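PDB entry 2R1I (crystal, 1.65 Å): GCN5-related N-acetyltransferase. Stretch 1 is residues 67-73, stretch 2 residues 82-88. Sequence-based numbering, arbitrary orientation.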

# COMPACT_ATOMS: atom_id res chain seq x y z
N GLY A 67 3.91 18.24 -0.34
CA GLY A 67 3.18 17.53 -1.40
C GLY A 67 1.85 16.94 -0.96
O GLY A 67 1.32 17.27 0.12
N GLU A 68 1.34 16.05 -1.81
CA GLU A 68 0.00 15.46 -1.70
C GLU A 68 0.08 13.93 -1.63
O GLU A 68 -0.94 13.27 -1.50
CB GLU A 68 -0.87 15.85 -2.93
CG GLU A 68 -0.98 17.34 -3.16
CD GLU A 68 -1.60 18.04 -1.95
OE1 GLU A 68 -2.58 17.49 -1.43
OE2 GLU A 68 -1.10 19.13 -1.52
N ASP A 69 1.31 13.36 -1.64
CA ASP A 69 1.44 11.88 -1.64
C ASP A 69 1.28 11.27 -0.25
O ASP A 69 0.80 10.14 -0.09
CB ASP A 69 2.78 11.48 -2.24
CG ASP A 69 3.02 12.09 -3.59
OD1 ASP A 69 2.10 11.99 -4.44
OD2 ASP A 69 4.11 12.67 -3.78
N VAL A 70 1.86 11.91 0.76
CA VAL A 70 1.67 11.54 2.17
C VAL A 70 1.08 12.77 2.83
O VAL A 70 1.60 13.88 2.70
CB VAL A 70 2.97 11.20 2.86
CG1 VAL A 70 2.80 11.03 4.39
CG2 VAL A 70 3.54 9.91 2.24
N VAL A 71 -0.06 12.55 3.49
CA VAL A 71 -0.81 13.62 4.14
C VAL A 71 -0.90 13.25 5.62
O VAL A 71 -1.08 12.09 5.99
CB VAL A 71 -2.23 13.74 3.51
CG1 VAL A 71 -3.13 14.68 4.42
CG2 VAL A 71 -2.18 14.18 2.01
N VAL A 72 -0.71 14.25 6.49
CA VAL A 72 -0.76 14.04 7.95
C VAL A 72 -1.88 14.93 8.50
O VAL A 72 -1.99 16.11 8.16
CB VAL A 72 0.56 14.33 8.65
CG1 VAL A 72 0.38 14.30 10.20
CG2 VAL A 72 1.66 13.36 8.13
N LEU A 73 -2.75 14.29 9.29
CA LEU A 73 -3.85 14.98 10.02
C LEU A 73 -3.49 15.03 11.50
O LEU A 73 -2.97 14.03 12.05
CB LEU A 73 -5.24 14.36 9.80
CG LEU A 73 -5.74 14.25 8.36
CD1 LEU A 73 -7.11 13.60 8.30
CD2 LEU A 73 -5.73 15.61 7.67
N LEU A 82 -2.36 11.87 15.76
CA LEU A 82 -2.18 12.09 14.34
C LEU A 82 -2.54 10.87 13.51
O LEU A 82 -2.56 9.74 14.05
CB LEU A 82 -0.74 12.55 14.06
CG LEU A 82 0.47 11.66 14.30
CD1 LEU A 82 0.59 10.51 13.30
CD2 LEU A 82 1.75 12.51 14.21
N ALA A 83 -2.84 11.13 12.24
CA ALA A 83 -3.00 10.10 11.22
C ALA A 83 -2.07 10.41 10.04
O ALA A 83 -1.90 11.59 9.70
CB ALA A 83 -4.43 10.05 10.75
N VAL A 84 -1.48 9.36 9.46
CA VAL A 84 -0.61 9.43 8.27
C VAL A 84 -1.28 8.62 7.18
O VAL A 84 -1.54 7.40 7.38
CB VAL A 84 0.83 8.90 8.53
CG1 VAL A 84 1.68 9.07 7.29
CG2 VAL A 84 1.45 9.67 9.68
N LEU A 85 -1.56 9.31 6.09
CA LEU A 85 -2.21 8.74 4.88
C LEU A 85 -1.26 8.77 3.73
O LEU A 85 -0.65 9.79 3.48
CB LEU A 85 -3.43 9.52 4.47
CG LEU A 85 -4.62 9.43 5.42
CD1 LEU A 85 -5.61 10.60 5.22
CD2 LEU A 85 -5.34 8.09 5.22
N SER A 86 -1.17 7.68 2.95
CA SER A 86 -0.44 7.71 1.70
C SER A 86 -1.40 7.41 0.55
O SER A 86 -2.35 6.67 0.73
CB SER A 86 0.69 6.69 1.71
OG SER A 86 0.26 5.36 1.84
N PHE A 87 -1.08 8.02 -0.58
CA PHE A 87 -1.88 7.90 -1.82
C PHE A 87 -1.03 7.37 -2.93
O PHE A 87 0.15 7.71 -3.05
CB PHE A 87 -2.37 9.29 -2.18
CG PHE A 87 -3.38 9.85 -1.22
CD1 PHE A 87 -2.99 10.49 -0.06
CD2 PHE A 87 -4.72 9.66 -1.47
CE1 PHE A 87 -3.96 10.94 0.84
CE2 PHE A 87 -5.69 10.09 -0.61
CZ PHE A 87 -5.30 10.75 0.56
N ARG A 88 -1.65 6.58 -3.81
CA ARG A 88 -0.95 6.03 -4.96
C ARG A 88 -1.98 5.74 -6.06
O ARG A 88 -3.16 5.51 -5.78
CB ARG A 88 -0.21 4.76 -4.57
CG ARG A 88 -1.10 3.55 -4.33
CD ARG A 88 -0.41 2.36 -3.69
NE ARG A 88 -1.26 1.19 -3.70
CZ ARG A 88 -2.12 0.81 -2.74
NH1 ARG A 88 -2.30 1.53 -1.63
NH2 ARG A 88 -2.80 -0.31 -2.89

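Residues 70-73 and 82-88 are neighbouring antiparallel strands of a sheet. Their axes approach to 4.6 Å, and their directions differ by 158°. The contact buries 499 Å², counting both sides.

Five backbone hydrogen bonds join the stretches. Leu 73 and Ala 83 bond in both directions: Leu 73 N donates to Ala 83 O at 2.9 Å, and Ala 83 N donates to Leu 73 O at 2.9 Å. Val 71 and Leu 85 do the same. Val 71 N reaches Leu 85 O at 2.8 Å, and Leu 85 N reaches Val 71 O at 2.8 Å. The N-H...O angle of this last bond is 174°, the straightest of the five. The fifth bond runs from Phe 87 N to Asp 69 O at 2.9 Å, with an angle of 153°. It extends the ladder one step past the start of the first strand, into the loop.

Val 70 with Ser 86 and Val 72 with Val 84 are the non-hydrogen-bonded pairs. Their amide groups make no hydrogen bond across this pair of strands. Their CA atoms lie closer together, 4.4 Å from Val 70 CA to Ser 86 CA and 4.6 Å from Val 72 CA to Val 84 CA. The bonded pairs stand at 5.1 Å, CA to CA, for both Val 71 with Leu 85 and Leu 73 with Ala 83.

Each of the five accepting carbonyls also receives a CA-H...O contact. Val 70 CA lies 3.2 Å from Leu 85 O, and Val 72 CA lies 3.2 Å from Ala 83 O. Ser 86 CA approaches Asp 69 O at 3.3 Å. These contacts supplement the N-H bonds. Val 71 O and Leu 85 O, 3.4 Å apart, are both acceptors and do not bond to each other.

Side chains alternate between the two faces. Val 70, Val 72, Val 84 and Ser 86 share one face. There Val 70 CG1 meets Val 84 CG1 at 3.7 Å, a diagonal apolar contact, and Val 72 CG2 meets Val 84 CG2 at 4.0 Å. Ser 86 OG is hydrogen-bonded elsewhere in the structure.

The other face carries Val 71, Leu 73, Ala 83 and Leu 85. Val 71 CB and Leu 85 CB are 4.5 Å apart. Val 71 CG2 also touches Phe 87 CE1 at 3.9 Å. Asp 69 O lies at the edge of the Phe 87 ring.

Glu 68 and Arg 88 have side-chain hydrogen bonds elsewhere in the structure.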